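Local coordinates for protein AlyGC (Glaciecola chathamensis, PDB 5GKD) that cleaves the polysaccharide alginate as a lyase of polysaccharide lyase family 6, probably by beta-elimination, at residues E689-E700 with G715-L726; G491-L502 with G515-P524. One frame throughout, in Å; residues are numbered along the deposited sequence.

Interaction 1. Residues E689-E700 with G715-L726; sequences EPKTWVTGNVFE and GATTTISGNTVL
Asn697 and Asn723 lie side by side, pointing the same way, at the bend between the two strand pairs of neighbouring coils. Asparagines repeating at equivalent bends of successive coils are a feature of parallel beta-helices, the fold expected for the pectate-lyase-like clan. Strands 691-695 and 717-721 run parallel, their axes 4.7 Å apart, and Phe699 and Val725 continue the pairing beyond the bend. The tight side is the interior, lined by Thr692, Val694 and Phe699. Val694 CB rests 3.8 Å from Ile720 CG1, beta-branched side chains that suit an extended strand and lie alongside each other on its inner face, and Thr692, Val694 and Phe699 pack on Phe683 and Ile681 of strand 681-685. The hydroxyls of Thr692 and Thr718 are bridged by a water, and Thr692 OG1 is also bonded to Asn668. The ring of Phe699 turns its edge to the Asn723 amide, the planes 76° apart.

The outer side is looser. There Trp693 crosses Thr719, with CD1 3.4 Å from Thr719 CB, and Trp693 is a solvent-exposed residue; its chi1 of -76° sets CG beside the backbone N and lays the ring across the threonine. Lys691 and Thr717 merely run alongside each other. At the bend, Gly696 and Gly722 both take positive phi, which suits glycine.

Asparagine fits the bend because its amide both accepts and donates. Asn723 OD1 takes Asn697 N (2.6 Å) in its carbonyl plane and, tilted from that plane, Asn697 ND2. Asn697 itself binds Asn673 and Met670 in the preceding coil. Val694 O is gripped from opposite faces of its carbonyl plane, by Ser721 N at 3.2 Å and by Asn723 ND2 at 2.9 Å.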
# COMPACT_ATOMS: atom_id res chain seq x y z
N GLU A 689 2.82 -27.63 -11.80
CA GLU A 689 3.40 -28.86 -11.29
C GLU A 689 4.44 -28.59 -10.17
O GLU A 689 5.60 -28.94 -10.32
CB GLU A 689 4.01 -29.68 -12.42
CG GLU A 689 3.00 -30.03 -13.53
CD GLU A 689 3.61 -30.76 -14.72
OE1 GLU A 689 4.43 -30.18 -15.45
OE2 GLU A 689 3.26 -31.93 -14.94
N PRO A 690 4.02 -27.97 -9.08
CA PRO A 690 4.98 -27.69 -8.00
C PRO A 690 5.51 -28.98 -7.39
O PRO A 690 4.87 -30.03 -7.43
CB PRO A 690 4.16 -26.90 -6.98
CG PRO A 690 2.77 -27.36 -7.20
CD PRO A 690 2.65 -27.63 -8.68
N LYS A 691 6.69 -28.87 -6.79
CA LYS A 691 7.42 -29.99 -6.20
C LYS A 691 7.49 -29.79 -4.69
O LYS A 691 8.02 -28.78 -4.22
CB LYS A 691 8.81 -30.09 -6.81
CG LYS A 691 8.82 -30.16 -8.33
CD LYS A 691 10.23 -30.06 -8.90
CE LYS A 691 10.29 -30.64 -10.32
NZ LYS A 691 9.30 -30.03 -11.26
N THR A 692 6.98 -30.77 -3.94
CA THR A 692 6.90 -30.73 -2.49
C THR A 692 7.50 -31.99 -1.89
O THR A 692 7.16 -33.10 -2.31
CB THR A 692 5.45 -30.58 -2.03
OG1 THR A 692 4.90 -29.38 -2.57
CG2 THR A 692 5.36 -30.54 -0.52
N TRP A 693 8.38 -31.83 -0.89
CA TRP A 693 9.00 -32.93 -0.16
C TRP A 693 8.95 -32.63 1.33
O TRP A 693 9.60 -31.69 1.79
CB TRP A 693 10.45 -33.16 -0.58
CG TRP A 693 10.57 -33.83 -1.87
CD1 TRP A 693 10.38 -35.16 -2.13
CD2 TRP A 693 10.90 -33.22 -3.11
NE1 TRP A 693 10.57 -35.41 -3.46
CE2 TRP A 693 10.89 -34.23 -4.09
CE3 TRP A 693 11.21 -31.91 -3.49
CZ2 TRP A 693 11.18 -33.97 -5.43
CZ3 TRP A 693 11.50 -31.65 -4.82
CH2 TRP A 693 11.48 -32.68 -5.77
N VAL A 694 8.21 -33.44 2.08
CA VAL A 694 8.08 -33.28 3.52
C VAL A 694 8.44 -34.63 4.13
O VAL A 694 7.60 -35.52 4.22
CB VAL A 694 6.66 -32.85 3.94
CG1 VAL A 694 6.58 -32.74 5.45
CG2 VAL A 694 6.29 -31.54 3.27
N THR A 695 9.70 -34.77 4.54
CA THR A 695 10.22 -36.05 5.00
C THR A 695 11.07 -35.86 6.24
O THR A 695 11.69 -34.81 6.44
CB THR A 695 11.06 -36.75 3.91
OG1 THR A 695 12.22 -35.96 3.62
CG2 THR A 695 10.24 -36.95 2.64
N GLY A 696 11.10 -36.90 7.08
CA GLY A 696 11.99 -36.90 8.23
C GLY A 696 11.56 -36.02 9.38
O GLY A 696 12.37 -35.77 10.28
N ASN A 697 10.31 -35.57 9.40
CA ASN A 697 9.87 -34.66 10.46
C ASN A 697 9.18 -35.42 11.59
O ASN A 697 8.71 -36.54 11.42
CB ASN A 697 8.92 -33.59 9.89
CG ASN A 697 9.53 -32.83 8.71
OD1 ASN A 697 10.25 -31.85 8.90
ND2 ASN A 697 9.25 -33.30 7.48
N VAL A 698 9.13 -34.79 12.75
CA VAL A 698 8.34 -35.28 13.88
C VAL A 698 7.17 -34.33 14.07
O VAL A 698 7.36 -33.13 14.29
CB VAL A 698 9.18 -35.38 15.16
CG1 VAL A 698 8.28 -35.75 16.32
CG2 VAL A 698 10.30 -36.39 14.99
N PHE A 699 5.95 -34.88 14.04
CA PHE A 699 4.74 -34.12 14.34
C PHE A 699 4.14 -34.65 15.63
O PHE A 699 3.25 -35.50 15.61
CB PHE A 699 3.73 -34.20 13.16
CG PHE A 699 4.26 -33.66 11.86
CD1 PHE A 699 4.36 -32.29 11.66
CD2 PHE A 699 4.67 -34.52 10.86
CE1 PHE A 699 4.87 -31.80 10.47
CE2 PHE A 699 5.16 -34.02 9.66
CZ PHE A 699 5.26 -32.66 9.47
N GLU A 700 4.62 -34.14 16.76
CA GLU A 700 4.16 -34.59 18.07
C GLU A 700 3.16 -33.58 18.63
O GLU A 700 3.51 -32.43 18.89
CB GLU A 700 5.32 -34.77 19.05
CG GLU A 700 4.82 -35.13 20.44
CD GLU A 700 5.88 -35.75 21.32
OE1 GLU A 700 6.96 -36.08 20.80
OE2 GLU A 700 5.63 -35.90 22.53
N GLY A 715 -0.60 -31.28 -12.26
CA GLY A 715 -0.68 -31.75 -10.92
C GLY A 715 0.72 -31.98 -10.39
O GLY A 715 1.62 -32.46 -11.01
N ALA A 716 0.83 -31.58 -9.16
CA ALA A 716 2.00 -31.59 -8.38
C ALA A 716 2.64 -32.93 -8.10
O ALA A 716 2.01 -33.96 -8.14
CB ALA A 716 1.60 -30.98 -7.07
N THR A 717 3.92 -32.89 -7.80
CA THR A 717 4.62 -34.06 -7.39
C THR A 717 4.83 -33.75 -5.92
O THR A 717 5.60 -32.90 -5.55
CB THR A 717 5.86 -34.39 -8.20
OG1 THR A 717 7.00 -33.80 -7.61
CG2 THR A 717 5.72 -33.93 -9.58
N THR A 718 4.09 -34.46 -5.11
CA THR A 718 4.02 -34.21 -3.67
C THR A 718 4.40 -35.49 -2.94
O THR A 718 3.68 -36.48 -3.00
CB THR A 718 2.62 -33.75 -3.28
OG1 THR A 718 2.25 -32.63 -4.09
CG2 THR A 718 2.55 -33.36 -1.81
N THR A 719 5.54 -35.44 -2.26
CA THR A 719 6.07 -36.55 -1.47
C THR A 719 6.02 -36.16 -0.00
O THR A 719 6.79 -35.30 0.43
CB THR A 719 7.50 -36.88 -1.89
OG1 THR A 719 7.52 -37.38 -3.22
CG2 THR A 719 8.14 -37.90 -0.95
N ILE A 720 5.12 -36.77 0.76
CA ILE A 720 4.99 -36.52 2.19
C ILE A 720 5.04 -37.89 2.87
O ILE A 720 4.04 -38.62 2.88
CB ILE A 720 3.72 -35.76 2.55
CG1 ILE A 720 3.77 -34.34 1.98
CG2 ILE A 720 3.55 -35.69 4.06
CD1 ILE A 720 2.46 -33.57 2.08
N SER A 721 6.20 -38.25 3.40
CA SER A 721 6.37 -39.58 3.98
C SER A 721 7.60 -39.59 4.87
O SER A 721 8.42 -38.67 4.85
CB SER A 721 6.49 -40.64 2.89
OG SER A 721 7.68 -40.40 2.15
N GLY A 722 7.75 -40.68 5.61
CA GLY A 722 8.89 -40.82 6.49
C GLY A 722 8.83 -39.92 7.69
O GLY A 722 9.87 -39.56 8.25
N ASN A 723 7.63 -39.55 8.11
CA ASN A 723 7.42 -38.67 9.25
C ASN A 723 6.80 -39.45 10.40
O ASN A 723 5.96 -40.32 10.19
CB ASN A 723 6.51 -37.50 8.88
CG ASN A 723 7.09 -36.63 7.78
OD1 ASN A 723 8.21 -36.14 7.90
ND2 ASN A 723 6.35 -36.48 6.70
N THR A 724 7.22 -39.10 11.62
CA THR A 724 6.65 -39.65 12.84
C THR A 724 5.51 -38.76 13.31
O THR A 724 5.72 -37.58 13.59
CB THR A 724 7.73 -39.76 13.92
OG1 THR A 724 8.95 -40.22 13.35
CG2 THR A 724 7.27 -40.69 15.05
N VAL A 725 4.31 -39.33 13.38
CA VAL A 725 3.14 -38.61 13.85
C VAL A 725 2.84 -39.07 15.27
O VAL A 725 2.47 -40.23 15.51
CB VAL A 725 1.94 -38.83 12.92
CG1 VAL A 725 0.68 -38.22 13.52
CG2 VAL A 725 2.24 -38.24 11.57
N LEU A 726 3.01 -38.15 16.23
CA LEU A 726 2.92 -38.40 17.67
C LEU A 726 3.97 -39.41 18.13
O LEU A 726 5.09 -39.03 18.47
CB LEU A 726 1.53 -38.86 18.07
CG LEU A 726 0.58 -37.79 18.61
CD1 LEU A 726 1.00 -37.35 20.00
CD2 LEU A 726 0.48 -36.60 17.67
O HOH W 1 3.77 -30.27 -4.86

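Interaction 2. Residues G491-L502 with G515-P524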
# COMPACT_ATOMS: atom_id res chain seq x y z
N GLY A 491 25.18 -12.52 21.59
CA GLY A 491 24.31 -12.55 22.71
C GLY A 491 24.74 -11.49 23.67
O GLY A 491 24.11 -11.33 24.67
N SER A 492 25.81 -10.77 23.39
CA SER A 492 26.25 -9.73 24.29
C SER A 492 25.78 -8.35 23.87
O SER A 492 25.98 -7.43 24.61
CB SER A 492 27.74 -9.75 24.49
OG SER A 492 28.40 -9.39 23.32
N ALA A 493 25.16 -8.20 22.71
CA ALA A 493 24.63 -6.90 22.29
C ALA A 493 23.14 -7.05 22.30
O ALA A 493 22.61 -7.79 21.55
CB ALA A 493 25.10 -6.50 20.93
N VAL A 494 22.50 -6.33 23.18
CA VAL A 494 21.08 -6.36 23.38
C VAL A 494 20.43 -5.14 22.80
O VAL A 494 20.79 -4.07 23.12
CB VAL A 494 20.76 -6.48 24.88
CG1 VAL A 494 19.30 -6.71 25.12
CG2 VAL A 494 21.55 -7.61 25.49
N ILE A 495 19.46 -5.33 21.93
CA ILE A 495 18.77 -4.22 21.26
C ILE A 495 17.35 -4.15 21.80
O ILE A 495 16.61 -5.14 21.77
CB ILE A 495 18.79 -4.39 19.73
CG1 ILE A 495 20.23 -4.35 19.21
CG2 ILE A 495 17.95 -3.30 19.07
CD1 ILE A 495 20.47 -5.15 17.91
N PHE A 496 16.98 -2.98 22.32
CA PHE A 496 15.66 -2.76 22.90
C PHE A 496 14.87 -1.80 22.02
O PHE A 496 15.06 -0.58 22.12
CB PHE A 496 15.76 -2.19 24.31
CG PHE A 496 16.29 -3.13 25.34
CD1 PHE A 496 15.50 -4.16 25.83
CD2 PHE A 496 17.56 -2.98 25.84
CE1 PHE A 496 15.99 -5.01 26.79
CE2 PHE A 496 18.04 -3.84 26.81
CZ PHE A 496 17.26 -4.85 27.28
N PRO A 497 13.97 -2.29 21.17
CA PRO A 497 13.06 -1.37 20.47
C PRO A 497 12.09 -0.69 21.43
O PRO A 497 11.56 -1.31 22.36
CB PRO A 497 12.32 -2.29 19.50
CG PRO A 497 12.37 -3.63 20.17
CD PRO A 497 13.70 -3.69 20.83
N GLN A 498 11.87 0.59 21.20
CA GLN A 498 10.85 1.33 21.91
C GLN A 498 9.77 1.87 20.99
O GLN A 498 8.83 2.51 21.48
CB GLN A 498 11.48 2.49 22.70
CG GLN A 498 12.47 2.03 23.77
CD GLN A 498 13.22 3.19 24.40
OE1 GLN A 498 14.24 3.64 23.88
NE2 GLN A 498 12.73 3.68 25.53
N ARG A 499 9.88 1.65 19.68
CA ARG A 499 8.88 2.07 18.70
C ARG A 499 8.17 0.85 18.11
O ARG A 499 8.56 -0.30 18.32
CB ARG A 499 9.52 2.90 17.57
CG ARG A 499 10.28 4.15 18.03
CD ARG A 499 9.38 5.38 18.20
NE ARG A 499 8.57 5.33 19.41
CZ ARG A 499 9.00 5.67 20.63
NH1 ARG A 499 10.25 6.10 20.80
NH2 ARG A 499 8.19 5.59 21.68
N SER A 500 7.09 1.13 17.37
CA SER A 500 6.31 0.07 16.74
C SER A 500 7.14 -0.74 15.75
O SER A 500 6.85 -1.92 15.51
CB SER A 500 5.11 0.67 16.02
OG SER A 500 4.08 0.92 16.94
N THR A 501 8.16 -0.14 15.17
CA THR A 501 9.08 -0.83 14.29
C THR A 501 10.49 -0.62 14.80
O THR A 501 10.83 0.47 15.26
CB THR A 501 8.97 -0.32 12.84
OG1 THR A 501 7.67 -0.62 12.33
CG2 THR A 501 10.02 -0.97 11.96
N LEU A 502 11.28 -1.69 14.75
CA LEU A 502 12.71 -1.58 14.99
C LEU A 502 13.46 -1.20 13.72
O LEU A 502 14.20 -0.22 13.70
CB LEU A 502 13.24 -2.90 15.55
CG LEU A 502 14.73 -2.88 15.82
CD1 LEU A 502 15.04 -1.81 16.85
CD2 LEU A 502 15.21 -4.25 16.28
N GLY A 515 24.26 -12.57 15.11
CA GLY A 515 24.59 -12.65 16.52
C GLY A 515 23.95 -11.61 17.42
O GLY A 515 24.45 -11.36 18.51
N VAL A 516 22.88 -10.99 17.01
CA VAL A 516 22.31 -9.93 17.82
C VAL A 516 21.23 -10.52 18.72
O VAL A 516 20.75 -11.63 18.52
CB VAL A 516 21.76 -8.77 16.97
CG1 VAL A 516 22.76 -8.38 15.89
CG2 VAL A 516 20.41 -9.14 16.35
N TYR A 517 20.85 -9.76 19.73
CA TYR A 517 19.83 -10.17 20.68
C TYR A 517 18.82 -9.04 20.80
O TYR A 517 19.19 -7.90 21.10
CB TYR A 517 20.47 -10.50 22.04
CG TYR A 517 19.56 -11.21 23.00
CD1 TYR A 517 18.58 -10.51 23.70
CD2 TYR A 517 19.67 -12.58 23.21
CE1 TYR A 517 17.73 -11.15 24.59
CE2 TYR A 517 18.82 -13.24 24.10
CZ TYR A 517 17.85 -12.51 24.78
OH TYR A 517 17.00 -13.14 25.66
N VAL A 518 17.55 -9.35 20.55
CA VAL A 518 16.50 -8.34 20.58
C VAL A 518 15.48 -8.75 21.63
O VAL A 518 14.90 -9.84 21.55
CB VAL A 518 15.81 -8.15 19.22
CG1 VAL A 518 14.68 -7.13 19.36
CG2 VAL A 518 16.79 -7.68 18.17
N ASP A 519 15.26 -7.87 22.60
CA ASP A 519 14.21 -8.00 23.59
C ASP A 519 13.24 -6.85 23.34
O ASP A 519 13.58 -5.69 23.58
CB ASP A 519 14.80 -7.96 25.00
CG ASP A 519 13.75 -7.98 26.09
OD1 ASP A 519 12.55 -8.15 25.80
OD2 ASP A 519 14.13 -7.81 27.27
N ALA A 520 12.05 -7.18 22.85
CA ALA A 520 11.03 -6.20 22.49
C ALA A 520 10.10 -5.86 23.66
O ALA A 520 9.00 -5.35 23.42
CB ALA A 520 10.20 -6.71 21.32
N THR A 521 10.52 -6.14 24.89
CA THR A 521 9.70 -5.84 26.07
C THR A 521 9.19 -4.40 26.09
O THR A 521 8.06 -4.14 26.51
CB THR A 521 10.53 -6.14 27.33
OG1 THR A 521 10.68 -7.56 27.47
CG2 THR A 521 9.87 -5.54 28.59
N ASN A 522 10.00 -3.45 25.63
CA ASN A 522 9.67 -2.04 25.77
C ASN A 522 9.03 -1.42 24.54
O ASN A 522 8.91 -0.19 24.48
CB ASN A 522 10.93 -1.28 26.14
CG ASN A 522 11.58 -1.86 27.36
OD1 ASN A 522 12.48 -2.68 27.27
ND2 ASN A 522 11.07 -1.47 28.51
N ALA A 523 8.63 -2.22 23.56
CA ALA A 523 7.89 -1.69 22.42
C ALA A 523 6.58 -1.06 22.89
O ALA A 523 6.07 -1.40 23.95
CB ALA A 523 7.61 -2.80 21.42
N PRO A 524 5.99 -0.14 22.12
CA PRO A 524 4.76 0.49 22.56
C PRO A 524 3.65 -0.53 22.77
O PRO A 524 3.58 -1.56 22.09
CB PRO A 524 4.42 1.45 21.41
CG PRO A 524 5.69 1.61 20.65
CD PRO A 524 6.35 0.28 20.75
O HOH W 2 12.30 -3.39 24.10
O HOH W 3 7.63 2.33 24.06
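The Phe496 ring meets Asp519 obliquely, CE1 lying 3.4 Å from Asp519 OD2 and CD1 3.3 Å from Asp519 O, with ring and carboxylate planes 55° apart. Asn522 OD1 also approaches CD1 at a slant, a water sits in the ring plane at the edge, and Trp472 stacks on the ring. The Tyr517 ring has Val494 CG1 obliquely beside it, 4.1 Å from CD1.

Asp519 suits the strand end because a short carboxylate can catch the chain as it turns: OD1 accepts Thr521 N from above its plane, an Asx turn, and Thr521 OG1 (2.6 Å) on its syn lone pair, besides Asn554 ND2. With an alanine in place of Asp519, Thr521 N and OG1 would probably lose their shared acceptor, and Asn554 ND2 this partner, though the turn's own backbone bond would remain. Pro497 has no N-H for further pairing, which suits the strand end, and its CG packs 3.9 Å from Ala520 CB.

Ile495 and Val518 point into the beta-helix, where Val518 packs on Leu531 of strand 530-534. Strand 493-497 is thus held between strand 469-473 of the preceding coil and strand 517-519, which pairs in turn with strand 551-555.

Both interactions join strands of neighbouring coils in the same run of parallel strands, yet their centres lie 36 Å apart and their nearest atoms about 24 Å. Interaction 2 comes early in the run, with paired strands on both flanks; few of its residues are exposed. Interaction 1 includes the C-terminal end of the chain, where 717-721 and 724-725 pair only with 691-700, and more of its residues reach the surface. The chemistry follows: asparagine amides fix the bend in 689-700 with 715-726, whereas a carboxylate and a backbone bond shape the turn in 515-524, with waters bridging it to 491-502. Neither includes residues of the calcium or carbonate sites.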